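Local coordinates for protein CHAD domain (PDB 6QV5) that probably binds inorganic polyphosphate as an all-helical module built on four-helix bundles, and carries a zinc ion in the crystal, at residues Val62-Leu67 against Ser89-Glu94; Ser69-Phe74 against Ala78-Ala83; Leu187-Arg192 against Arg205-Arg210; Leu231-Ala236 against His294-Pro299. One frame throughout, in Å; residues are numbered along the deposited sequence.

Contact 1: Val62-Leu67 against Ser89-Glu94; sequences VGVRRL and SWLGTE
Val64, on helix 54-73, directs its CB toward helix 82-108 and reaches Gly92 and Leu91 with its two methyl groups. From CB the branches part. CG1, set anti to the backbone N (chi1 171°), comes down on the bare backbone of Gly92, 3.9 Å from Gly92 CA and 4.1 Å from Gly92 N. CG2, anti to the carbonyl carbon, turns instead to the leucine one residue earlier and lies 3.8 Å from Leu91 CD2 and 4.0 Å from Leu91 CG. The valine and leucine side chains cross obliquely, with CD2 the methyl of Leu91 that touches.

Gly92 has no side chain to hold the helices apart, and the two backbones approach until Val64 CA and Gly92 CA are 6.3 Å from each other. Leu91 also packs on Leu152 and Met153 of helix 147-163 and on Leu144 of helix 122-145, so the Val64 contact continues into the packing with those two helices. Within helix 82-108, Ser89 O accepts from both Thr93 OG1 and Thr93 N, which reach it from opposite faces of its carbonyl plane.

All three touching residues are buried. The contact has no polar bond between the segments and is made by methyl groups against a leucine and the glycine backbone. The join therefore rests on shape and dispersion: a branched side chain seated on a glycine, the combination that lets two helices of a bundle pack closely without any polar link.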
loop_
_atom_site.group_PDB
_atom_site.type_symbol
_atom_site.label_atom_id
_atom_site.label_comp_id
_atom_site.label_asym_id
_atom_site.label_seq_id
_atom_site.Cartn_x
_atom_site.Cartn_y
_atom_site.Cartn_z
ATOM N N VAL A 62 2.932 2.455 3.885
ATOM C CA VAL A 62 2.496 3.118 2.648
ATOM C C VAL A 62 3.729 3.603 1.864
ATOM O O VAL A 62 3.783 3.431 0.645
ATOM C CB VAL A 62 1.441 4.235 2.919
ATOM C CG1 VAL A 62 1.272 5.177 1.725
ATOM C CG2 VAL A 62 0.096 3.629 3.308
ATOM N N GLY A 63 4.719 4.135 2.588
ATOM C CA GLY A 63 5.988 4.598 2.034
ATOM C C GLY A 63 6.756 3.499 1.326
ATOM O O GLY A 63 7.353 3.741 0.274
ATOM N N VAL A 64 6.738 2.277 1.904
ATOM C CA VAL A 64 7.383 1.079 1.356
ATOM C C VAL A 64 6.642 0.648 0.079
ATOM O O VAL A 64 7.292 0.351 -0.927
ATOM C CB VAL A 64 7.511 -0.058 2.415
ATOM C CG1 VAL A 64 7.974 -1.374 1.790
ATOM C CG2 VAL A 64 8.458 0.352 3.540
ATOM N N ARG A 65 5.290 0.667 0.115
ATOM C CA ARG A 65 4.424 0.335 -1.021
ATOM C C ARG A 65 4.627 1.313 -2.178
ATOM O O ARG A 65 4.703 0.879 -3.329
ATOM C CB ARG A 65 2.949 0.320 -0.604
ATOM C CG ARG A 65 2.479 -1.021 -0.084
ATOM C CD ARG A 65 0.973 -1.135 -0.191
ATOM N NE ARG A 65 0.436 -2.115 0.752
ATOM C CZ ARG A 65 0.020 -1.820 1.980
ATOM N NH1 ARG A 65 0.068 -0.570 2.423
ATOM N NH2 ARG A 65 -0.455 -2.772 2.772
ATOM N N ARG A 66 4.730 2.628 -1.865
ATOM C CA ARG A 66 4.962 3.710 -2.831
ATOM C C ARG A 66 6.320 3.538 -3.511
ATOM O O ARG A 66 6.426 3.757 -4.717
ATOM C CB ARG A 66 4.889 5.085 -2.146
ATOM C CG ARG A 66 3.472 5.574 -1.895
ATOM C CD ARG A 66 3.433 6.897 -1.155
ATOM N NE ARG A 66 3.774 8.023 -2.025
ATOM C CZ ARG A 66 4.906 8.716 -1.954
ATOM N NH1 ARG A 66 5.130 9.718 -2.792
ATOM N NH2 ARG A 66 5.821 8.416 -1.040
ATOM N N LEU A 67 7.344 3.120 -2.739
ATOM C CA LEU A 67 8.699 2.870 -3.224
ATOM C C LEU A 67 8.724 1.681 -4.194
ATOM O O LEU A 67 9.325 1.791 -5.263
ATOM C CB LEU A 67 9.660 2.640 -2.038
ATOM C CG LEU A 67 11.132 2.355 -2.368
ATOM C CD1 LEU A 67 11.890 3.633 -2.710
ATOM C CD2 LEU A 67 11.813 1.644 -1.218
ATOM N N SER A 89 11.242 -6.473 -0.070
ATOM C CA SER A 89 10.207 -7.482 0.165
ATOM C C SER A 89 10.196 -7.914 1.632
ATOM O O SER A 89 9.121 -8.123 2.193
ATOM C CB SER A 89 10.411 -8.685 -0.750
ATOM O OG SER A 89 10.267 -8.314 -2.111
ATOM N N TRP A 90 11.391 -8.008 2.257
ATOM C CA TRP A 90 11.570 -8.351 3.669
ATOM C C TRP A 90 11.008 -7.230 4.554
ATOM O O TRP A 90 10.273 -7.518 5.497
ATOM C CB TRP A 90 13.056 -8.634 3.979
ATOM C CG TRP A 90 13.425 -8.522 5.430
ATOM C CD1 TRP A 90 13.173 -9.431 6.414
ATOM C CD2 TRP A 90 14.101 -7.424 6.058
ATOM N NE1 TRP A 90 13.652 -8.969 7.620
ATOM C CE2 TRP A 90 14.224 -7.738 7.430
ATOM C CE3 TRP A 90 14.606 -6.196 5.596
ATOM C CZ2 TRP A 90 14.845 -6.876 8.341
ATOM C CZ3 TRP A 90 15.214 -5.341 6.500
ATOM C CH2 TRP A 90 15.334 -5.684 7.854
ATOM N N LEU A 91 11.342 -5.959 4.233
ATOM C CA LEU A 91 10.877 -4.766 4.948
ATOM C C LEU A 91 9.350 -4.612 4.842
ATOM O O LEU A 91 8.703 -4.248 5.828
ATOM C CB LEU A 91 11.608 -3.510 4.423
ATOM C CG LEU A 91 11.244 -2.143 5.029
ATOM C CD1 LEU A 91 11.563 -2.080 6.514
ATOM C CD2 LEU A 91 11.956 -1.023 4.302
ATOM N N GLY A 92 8.804 -4.912 3.661
ATOM C CA GLY A 92 7.372 -4.863 3.385
ATOM C C GLY A 92 6.594 -5.900 4.171
ATOM O O GLY A 92 5.492 -5.619 4.643
ATOM N N THR A 93 7.182 -7.103 4.335
ATOM C CA THR A 93 6.611 -8.226 5.087
ATOM C C THR A 93 6.643 -7.934 6.597
ATOM O O THR A 93 5.662 -8.218 7.286
ATOM C CB THR A 93 7.325 -9.540 4.696
ATOM O OG1 THR A 93 7.202 -9.730 3.285
ATOM C CG2 THR A 93 6.772 -10.765 5.422
ATOM N N GLU A 94 7.759 -7.362 7.103
ATOM C CA GLU A 94 7.929 -7.027 8.521
ATOM C C GLU A 94 6.952 -5.950 8.993
ATOM O O GLU A 94 6.305 -6.134 10.026
ATOM C CB GLU A 94 9.387 -6.642 8.848
ATOM C CG GLU A 94 10.385 -7.791 8.782
ATOM C CD GLU A 94 10.088 -9.014 9.628
ATOM O OE1 GLU A 94 9.934 -8.868 10.863
ATOM O OE2 GLU A 94 10.016 -10.125 9.054
#

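Contact 2: Ser69-Phe74 against Ala78-Ala83; sequences SALKLF and APCPPA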
loop_
_atom_site.group_PDB
_atom_site.type_symbol
_atom_site.label_atom_id
_atom_site.label_comp_id
_atom_site.label_asym_id
_atom_site.label_seq_id
_atom_site.Cartn_x
_atom_site.Cartn_y
_atom_site.Cartn_z
ATOM N N SER A 69 6.169 0.384 -5.969
ATOM C CA SER A 69 5.416 0.741 -7.176
ATOM C C SER A 69 6.225 1.683 -8.074
ATOM O O SER A 69 6.134 1.576 -9.298
ATOM C CB SER A 69 4.060 1.349 -6.822
ATOM O OG SER A 69 4.191 2.574 -6.119
ATOM N N ALA A 70 7.035 2.579 -7.465
ATOM C CA ALA A 70 7.914 3.510 -8.182
ATOM C C ALA A 70 9.037 2.740 -8.884
ATOM O O ALA A 70 9.381 3.069 -10.015
ATOM C CB ALA A 70 8.500 4.537 -7.226
ATOM N N LEU A 71 9.575 1.690 -8.232
ATOM C CA LEU A 71 10.624 0.843 -8.810
ATOM C C LEU A 71 10.070 -0.037 -9.938
ATOM O O LEU A 71 10.813 -0.393 -10.854
ATOM C CB LEU A 71 11.307 -0.019 -7.733
ATOM C CG LEU A 71 12.196 0.724 -6.732
ATOM C CD1 LEU A 71 12.272 -0.019 -5.422
ATOM C CD2 LEU A 71 13.589 0.956 -7.284
ATOM N N LYS A 72 8.762 -0.364 -9.878
ATOM C CA LYS A 72 8.068 -1.175 -10.877
ATOM C C LYS A 72 7.879 -0.403 -12.187
ATOM O O LYS A 72 8.070 -0.980 -13.259
ATOM C CB LYS A 72 6.723 -1.679 -10.333
ATOM C CG LYS A 72 6.215 -2.942 -11.031
ATOM C CD LYS A 72 5.090 -3.636 -10.255
ATOM C CE LYS A 72 5.576 -4.592 -9.183
ATOM N NZ LYS A 72 6.205 -5.814 -9.756
ATOM N N LEU A 73 7.511 0.894 -12.106
ATOM C CA LEU A 73 7.329 1.731 -13.294
ATOM C C LEU A 73 8.670 2.151 -13.911
ATOM O O LEU A 73 8.763 2.271 -15.133
ATOM C CB LEU A 73 6.394 2.939 -13.051
ATOM C CG LEU A 73 6.693 3.874 -11.876
ATOM C CD1 LEU A 73 7.483 5.093 -12.329
ATOM C CD2 LEU A 73 5.409 4.333 -11.221
ATOM N N PHE A 74 9.707 2.343 -13.069
ATOM C CA PHE A 74 11.059 2.715 -13.497
ATOM C C PHE A 74 11.923 1.491 -13.863
ATOM O O PHE A 74 13.082 1.672 -14.231
ATOM C CB PHE A 74 11.775 3.546 -12.407
ATOM C CG PHE A 74 11.365 4.994 -12.250
ATOM C CD1 PHE A 74 11.463 5.883 -13.314
ATOM C CD2 PHE A 74 10.979 5.493 -11.011
ATOM C CE1 PHE A 74 11.111 7.226 -13.160
ATOM C CE2 PHE A 74 10.623 6.835 -10.858
ATOM C CZ PHE A 74 10.689 7.691 -11.934
ATOM N N ALA A 78 15.554 1.885 -15.444
ATOM C CA ALA A 78 16.497 1.650 -14.354
ATOM C C ALA A 78 16.098 0.404 -13.532
ATOM O O ALA A 78 15.329 0.524 -12.572
ATOM C CB ALA A 78 16.571 2.881 -13.459
ATOM N N PRO A 79 16.591 -0.807 -13.891
ATOM C CA PRO A 79 16.220 -1.999 -13.109
ATOM C C PRO A 79 16.967 -2.084 -11.781
ATOM O O PRO A 79 18.196 -1.987 -11.746
ATOM C CB PRO A 79 16.531 -3.166 -14.051
ATOM C CG PRO A 79 17.561 -2.648 -14.990
ATOM C CD PRO A 79 17.514 -1.144 -14.997
ATOM N N CYS A 80 16.204 -2.228 -10.686
ATOM C CA CYS A 80 16.714 -2.323 -9.318
ATOM C C CYS A 80 17.439 -3.662 -9.104
ATOM O O CYS A 80 16.888 -4.699 -9.492
ATOM C CB CYS A 80 15.579 -2.131 -8.316
ATOM S SG CYS A 80 16.124 -1.872 -6.607
ATOM N N PRO A 81 18.660 -3.675 -8.499
ATOM C CA PRO A 81 19.364 -4.956 -8.277
ATOM C C PRO A 81 18.535 -5.984 -7.495
ATOM O O PRO A 81 17.805 -5.587 -6.581
ATOM C CB PRO A 81 20.625 -4.543 -7.510
ATOM C CG PRO A 81 20.833 -3.119 -7.859
ATOM C CD PRO A 81 19.460 -2.538 -7.998
ATOM N N PRO A 82 18.604 -7.294 -7.854
ATOM C CA PRO A 82 17.784 -8.304 -7.153
ATOM C C PRO A 82 17.986 -8.391 -5.641
ATOM O O PRO A 82 17.026 -8.691 -4.933
ATOM C CB PRO A 82 18.149 -9.616 -7.854
ATOM C CG PRO A 82 19.461 -9.351 -8.517
ATOM C CD PRO A 82 19.403 -7.915 -8.929
ATOM N N ALA A 83 19.215 -8.115 -5.152
ATOM C CA ALA A 83 19.561 -8.131 -3.726
ATOM C C ALA A 83 18.770 -7.077 -2.943
ATOM O O ALA A 83 18.304 -7.370 -1.839
ATOM C CB ALA A 83 21.055 -7.914 -3.543
HETATM O O HOH W 1 13.189 -1.908 -10.721
#
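Phe74, Ala78 and Leu71 share most of the buried surface where helix 54-73 gives way to the turn leading into helix 82-108. The backbone makes the direct polar link: Ala78 N donates to Phe74 O at 2.8 Å with an N-H...O angle of 155°. One bond thus ties the residue just past the helix to the far side of the turn, and Ala78 CB sits 3.8 Å from Phe74 O.

The phenyl ring leads away from this segment. It meets Phe30 edge-to-face and Phe174 with nearly parallel planes, while Leu73 CD1 lies over the centre of one of its faces.

One turn earlier on the helix, Leu71 reaches over to Cys80. Its CD2 touches Cys80 CB at 3.8 Å and lies beside Cys80 SG, the sulfur being anti to the cysteine's backbone N (chi1 -168°). A water underpins this pair, donating to Leu71 O at 2.8 Å and accepting from Cys80 N at 3.0 Å, so it links a late carbonyl of the helix to the backbone of the incoming chain. Pro81 then occupies the N-cap position of the next helix. This is the short connection of an antiparallel helical hairpin, joining consecutive helices in the all-alpha CHAD fold.

Contact 3: Leu187-Arg192 against Arg205-Arg210; sequences LKRAAR and RIATKR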
loop_
_atom_site.group_PDB
_atom_site.type_symbol
_atom_site.label_atom_id
_atom_site.label_comp_id
_atom_site.label_asym_id
_atom_site.label_seq_id
_atom_site.Cartn_x
_atom_site.Cartn_y
_atom_site.Cartn_z
ATOM N N LEU A 187 -8.556 -0.298 -16.513
ATOM C CA LEU A 187 -9.804 -0.501 -17.250
ATOM C C LEU A 187 -9.995 -1.953 -17.692
ATOM O O LEU A 187 -11.115 -2.459 -17.621
ATOM C CB LEU A 187 -9.880 0.460 -18.450
ATOM C CG LEU A 187 -10.847 1.647 -18.327
ATOM C CD1 LEU A 187 -10.404 2.635 -17.249
ATOM C CD2 LEU A 187 -10.975 2.376 -19.650
ATOM N N LYS A 188 -8.902 -2.624 -18.121
ATOM C CA LYS A 188 -8.907 -4.027 -18.553
ATOM C C LYS A 188 -9.234 -4.947 -17.373
ATOM O O LYS A 188 -10.072 -5.838 -17.513
ATOM C CB LYS A 188 -7.548 -4.409 -19.166
ATOM C CG LYS A 188 -7.575 -5.666 -20.035
ATOM C CD LYS A 188 -6.218 -6.379 -20.075
ATOM C CE LYS A 188 -5.225 -5.759 -21.034
ATOM N NZ LYS A 188 -3.911 -6.454 -20.992
ATOM N N ARG A 189 -8.582 -4.716 -16.214
ATOM C CA ARG A 189 -8.779 -5.490 -14.986
ATOM C C ARG A 189 -10.160 -5.266 -14.372
ATOM O O ARG A 189 -10.715 -6.198 -13.791
ATOM C CB ARG A 189 -7.663 -5.213 -13.969
ATOM C CG ARG A 189 -6.355 -5.905 -14.324
ATOM C CD ARG A 189 -5.201 -5.390 -13.495
ATOM N NE ARG A 189 -3.960 -6.097 -13.808
ATOM C CZ ARG A 189 -2.874 -6.089 -13.041
ATOM N NH1 ARG A 189 -2.863 -5.409 -11.900
ATOM N NH2 ARG A 189 -1.792 -6.761 -13.407
ATOM N N ALA A 190 -10.722 -4.050 -14.520
ATOM C CA ALA A 190 -12.058 -3.706 -14.023
ATOM C C ALA A 190 -13.151 -4.357 -14.885
ATOM O O ALA A 190 -14.244 -4.623 -14.383
ATOM C CB ALA A 190 -12.235 -2.197 -13.995
ATOM N N ALA A 191 -12.844 -4.619 -16.176
ATOM C CA ALA A 191 -13.745 -5.264 -17.136
ATOM C C ALA A 191 -13.682 -6.793 -17.012
ATOM O O ALA A 191 -14.724 -7.448 -17.051
ATOM C CB ALA A 191 -13.397 -4.834 -18.554
ATOM N N ARG A 192 -12.460 -7.352 -16.842
ATOM C CA ARG A 192 -12.207 -8.790 -16.678
ATOM C C ARG A 192 -12.691 -9.301 -15.310
ATOM O O ARG A 192 -12.866 -10.508 -15.132
ATOM C CB ARG A 192 -10.708 -9.097 -16.868
ATOM C CG ARG A 192 -10.354 -9.726 -18.217
ATOM C CD ARG A 192 -10.142 -8.706 -19.325
ATOM N NE ARG A 192 -9.511 -9.313 -20.499
ATOM C CZ ARG A 192 -9.406 -8.728 -21.690
ATOM N NH1 ARG A 192 -9.901 -7.512 -21.887
ATOM N NH2 ARG A 192 -8.814 -9.360 -22.695
ATOM N N ARG A 205 -7.710 -3.792 -7.460
ATOM C CA ARG A 205 -7.302 -3.036 -6.275
ATOM C C ARG A 205 -5.850 -2.533 -6.393
ATOM O O ARG A 205 -5.562 -1.393 -6.024
ATOM C CB ARG A 205 -7.496 -3.913 -5.024
ATOM C CG ARG A 205 -7.285 -3.213 -3.682
ATOM C CD ARG A 205 -7.762 -4.058 -2.506
ATOM N NE ARG A 205 -7.178 -5.404 -2.491
ATOM C CZ ARG A 205 -6.038 -5.726 -1.891
ATOM N NH1 ARG A 205 -5.336 -4.805 -1.240
ATOM N NH2 ARG A 205 -5.588 -6.973 -1.935
ATOM N N ILE A 206 -4.938 -3.394 -6.898
ATOM C CA ILE A 206 -3.522 -3.027 -7.043
ATOM C C ILE A 206 -3.325 -2.077 -8.239
ATOM O O ILE A 206 -2.478 -1.187 -8.162
ATOM C CB ILE A 206 -2.525 -4.224 -7.037
ATOM C CG1 ILE A 206 -2.727 -5.182 -8.233
ATOM C CG2 ILE A 206 -2.566 -4.971 -5.694
ATOM C CD1 ILE A 206 -1.430 -5.796 -8.780
ATOM N N ALA A 207 -4.142 -2.231 -9.312
ATOM C CA ALA A 207 -4.116 -1.356 -10.495
ATOM C C ALA A 207 -4.583 0.050 -10.099
ATOM O O ALA A 207 -4.096 1.040 -10.646
ATOM C CB ALA A 207 -5.012 -1.917 -11.589
ATOM N N THR A 208 -5.505 0.118 -9.119
ATOM C CA THR A 208 -6.055 1.338 -8.533
ATOM C C THR A 208 -4.971 2.040 -7.695
ATOM O O THR A 208 -4.857 3.265 -7.755
ATOM C CB THR A 208 -7.308 0.984 -7.716
ATOM O OG1 THR A 208 -8.279 0.385 -8.576
ATOM C CG2 THR A 208 -7.923 2.180 -7.041
ATOM N N LYS A 209 -4.184 1.259 -6.918
ATOM C CA LYS A 209 -3.093 1.758 -6.078
ATOM C C LYS A 209 -1.933 2.270 -6.934
ATOM O O LYS A 209 -1.442 3.374 -6.685
ATOM C CB LYS A 209 -2.605 0.675 -5.098
ATOM C CG LYS A 209 -3.292 0.712 -3.741
ATOM C CD LYS A 209 -2.644 -0.270 -2.771
ATOM C CE LYS A 209 -3.228 -0.179 -1.384
ATOM N NZ LYS A 209 -2.604 -1.162 -0.459
ATOM N N ARG A 210 -1.518 1.479 -7.954
ATOM C CA ARG A 210 -0.440 1.817 -8.894
ATOM C C ARG A 210 -0.749 3.114 -9.645
ATOM O O ARG A 210 0.136 3.958 -9.786
ATOM C CB ARG A 210 -0.203 0.674 -9.899
ATOM C CG ARG A 210 0.576 -0.509 -9.344
ATOM C CD ARG A 210 0.653 -1.625 -10.366
ATOM N NE ARG A 210 1.242 -2.844 -9.809
ATOM C CZ ARG A 210 1.360 -3.992 -10.470
ATOM N NH1 ARG A 210 0.930 -4.093 -11.722
ATOM N NH2 ARG A 210 1.906 -5.048 -9.884
#
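Arg189 reaches out from helix 171-192 across Ala207 to Ile206 and Arg210 on helix 198-217. With CG anti to the carbonyl carbon (chi1 -76°) and the chain extended from there to NE, its methylene portion runs past the alanine, Arg189 CD lying 4.0 Å from Ala207 CB. The guanidinium then meets the isoleucine at its edge: Ile206 CD1 lies close to the guanidinium plane, 3.5 Å from Arg189 NH1. That same nitrogen is hydrogen-bonded to Arg203 O, which fixes the end of the arginine.

Ile206 CD1 serves a second arginine from another direction, since it lies 3.6 Å above one face of the Arg210 guanidinium, toward its rim. The two arginine side chains cross at about a right angle and their guanidinium planes are 46° apart. Arg189 NH1 and Arg210 NH1 come within 4.0 Å, two like charges close together, with the isoleucine methyl at the edge of one guanidinium and over a face of the other.

The helix segments run antiparallel at 160°, their axes 9.6 Å apart, with the small Ala207 facing the partner helix. Such an antiparallel pair of consecutive helices is a building unit of the helical bundle in the CHAD fold.

Contact 4: Leu231-Ala236 against His294-Pro299; sequences LKALAA and HALRAP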
loop_
_atom_site.group_PDB
_atom_site.type_symbol
_atom_site.label_atom_id
_atom_site.label_comp_id
_atom_site.label_asym_id
_atom_site.label_seq_id
_atom_site.Cartn_x
_atom_site.Cartn_y
_atom_site.Cartn_z
ATOM N N LEU A 231 -8.378 10.793 -9.358
ATOM C CA LEU A 231 -7.887 10.296 -8.068
ATOM C C LEU A 231 -9.042 9.984 -7.116
ATOM O O LEU A 231 -8.949 9.022 -6.355
ATOM C CB LEU A 231 -6.921 11.302 -7.413
ATOM C CG LEU A 231 -5.523 11.435 -8.031
ATOM C CD1 LEU A 231 -4.946 12.810 -7.773
ATOM C CD2 LEU A 231 -4.575 10.367 -7.519
ATOM N N LYS A 232 -10.121 10.796 -7.162
ATOM C CA LYS A 232 -11.328 10.643 -6.344
ATOM C C LYS A 232 -12.035 9.321 -6.670
ATOM O O LYS A 232 -12.417 8.595 -5.750
ATOM C CB LYS A 232 -12.276 11.839 -6.559
ATOM C CG LYS A 232 -13.430 11.915 -5.565
ATOM C CD LYS A 232 -14.457 12.952 -5.988
ATOM C CE LYS A 232 -15.659 12.967 -5.077
ATOM N NZ LYS A 232 -16.669 13.965 -5.518
ATOM N N ALA A 233 -12.184 9.007 -7.976
ATOM C CA ALA A 233 -12.808 7.776 -8.466
ATOM C C ALA A 233 -11.938 6.554 -8.156
ATOM O O ALA A 233 -12.470 5.466 -7.929
ATOM C CB ALA A 233 -13.059 7.877 -9.961
ATOM N N LEU A 234 -10.603 6.741 -8.134
ATOM C CA LEU A 234 -9.642 5.689 -7.815
ATOM C C LEU A 234 -9.657 5.388 -6.314
ATOM O O LEU A 234 -9.812 4.228 -5.940
ATOM C CB LEU A 234 -8.232 6.072 -8.301
ATOM C CG LEU A 234 -7.708 5.333 -9.541
ATOM C CD1 LEU A 234 -8.498 5.694 -10.793
ATOM C CD2 LEU A 234 -6.249 5.644 -9.773
ATOM N N ALA A 235 -9.574 6.435 -5.460
ATOM C CA ALA A 235 -9.605 6.310 -3.996
ATOM C C ALA A 235 -10.886 5.630 -3.489
ATOM O O ALA A 235 -10.818 4.856 -2.534
ATOM C CB ALA A 235 -9.439 7.673 -3.343
ATOM N N ALA A 236 -12.036 5.899 -4.149
ATOM C CA ALA A 236 -13.339 5.310 -3.823
ATOM C C ALA A 236 -13.366 3.809 -4.140
ATOM O O ALA A 236 -13.946 3.035 -3.374
ATOM C CB ALA A 236 -14.444 6.029 -4.582
ATOM N N HIS A 294 -16.348 3.612 -15.424
ATOM C CA HIS A 294 -16.798 3.579 -16.827
ATOM C C HIS A 294 -16.620 4.907 -17.581
ATOM O O HIS A 294 -16.468 4.892 -18.803
ATOM C CB HIS A 294 -18.252 3.078 -16.946
ATOM C CG HIS A 294 -19.294 4.154 -16.871
ATOM N ND1 HIS A 294 -19.659 4.720 -15.667
ATOM C CD2 HIS A 294 -20.002 4.742 -17.863
ATOM C CE1 HIS A 294 -20.577 5.625 -15.959
ATOM N NE2 HIS A 294 -20.816 5.675 -17.268
ATOM N N ALA A 295 -16.668 6.041 -16.858
ATOM C CA ALA A 295 -16.557 7.385 -17.429
ATOM C C ALA A 295 -15.124 7.921 -17.482
ATOM O O ALA A 295 -14.860 8.853 -18.245
ATOM C CB ALA A 295 -17.442 8.348 -16.652
ATOM N N LEU A 296 -14.211 7.343 -16.673
ATOM C CA LEU A 296 -12.815 7.770 -16.570
ATOM C C LEU A 296 -12.024 7.725 -17.871
ATOM O O LEU A 296 -12.011 6.715 -18.577
ATOM C CB LEU A 296 -12.055 6.996 -15.480
ATOM C CG LEU A 296 -12.314 7.377 -14.018
ATOM C CD1 LEU A 296 -11.430 6.570 -13.107
ATOM C CD2 LEU A 296 -12.057 8.863 -13.758
ATOM N N ARG A 297 -11.361 8.847 -18.166
ATOM C CA ARG A 297 -10.488 9.042 -19.320
ATOM C C ARG A 297 -9.092 9.312 -18.775
ATOM O O ARG A 297 -8.963 9.943 -17.721
ATOM C CB ARG A 297 -10.960 10.233 -20.176
ATOM C CG ARG A 297 -12.309 10.017 -20.861
ATOM C CD ARG A 297 -12.805 11.280 -21.537
ATOM N NE ARG A 297 -12.231 11.457 -22.873
ATOM C CZ ARG A 297 -12.183 12.615 -23.524
ATOM N NH1 ARG A 297 -12.655 13.722 -22.962
ATOM N NH2 ARG A 297 -11.646 12.680 -24.735
ATOM N N ALA A 298 -8.052 8.825 -19.481
ATOM C CA ALA A 298 -6.646 8.986 -19.100
ATOM C C ALA A 298 -6.289 10.463 -18.864
ATOM O O ALA A 298 -6.640 11.299 -19.702
ATOM C CB ALA A 298 -5.740 8.393 -20.170
ATOM N N PRO A 299 -5.655 10.815 -17.717
ATOM C CA PRO A 299 -5.311 12.227 -17.472
ATOM C C PRO A 299 -4.321 12.747 -18.508
ATOM O O PRO A 299 -3.355 12.058 -18.838
ATOM C CB PRO A 299 -4.713 12.214 -16.057
ATOM C CG PRO A 299 -5.144 10.910 -15.458
ATOM C CD PRO A 299 -5.193 9.959 -16.607
#
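Leu296 swings its CG anti to its carbonyl carbon (chi1 -76°) and its CD1 anti to CA (chi2 -177°), which brings that methyl against Ala233 and Leu234 of helix 224-260. Leu234 meets it with a chi1 of -106°, well off a staggered position, a twist that brings its CD1 round toward the incoming loop although its CB does not face it.

Leu296 CD1 is the meeting point. It lies 3.8 Å from Ala233 CB on the helix surface and 3.8 Å from Leu234 CD1, so one methyl touches two neighbouring residues of the helix. Leu296 CD2 stays beside the alanine alone, 4.0 Å from Ala233 CB; the fork of the leucine thus straddles a single small methyl. Leu234 and Leu296 meet through their CD1 methyls. The backbones stay 8.1 Å apart, Leu296 CA to Ala233 CA, and the leucine side chain spans the distance.

Leu296 also rests on Tyr230, one turn earlier in the helix, while Leu234 packs inward on Thr208 of helix 198-217 and Leu186 of helix 171-192. Further on, Pro299 touches Leu215 and Thr227, and Ala298 reaches His183, so the C-terminal chain after helix 286-293 runs past these helices, with Pro299 buried against them.

Every touch between the helix and the loop is carbon on carbon. With no directional bond between them and about 100 Å² buried in all, at this point the join depends on van der Waals contact of Leu296 with the alanine and the leucine.

How the contacts relate
From the N terminus, helix 54-73 first supplies 62-67, then 69-74. Contact 2 closes the short turn to 78-83, and only afterwards does 89-94 complete contact 1, so contact 2 sits within the span of contact 1 and both join helices 54-73 and 82-108. The rest follows in series: contact 3 closes the connection between helices 171-192 and 198-217, and contact 4 brings the C-terminal tail back over 57 residues to helix 224-260. Helix 198-217 bridges the groups: Lys209 comes close to Arg65 of contact 1, two like charges, and Arg210 packs on Lys72 of contact 2. Contacts 3 and 4, centres about 11 Å apart, touch through the consecutive helices 198-217 and 224-260.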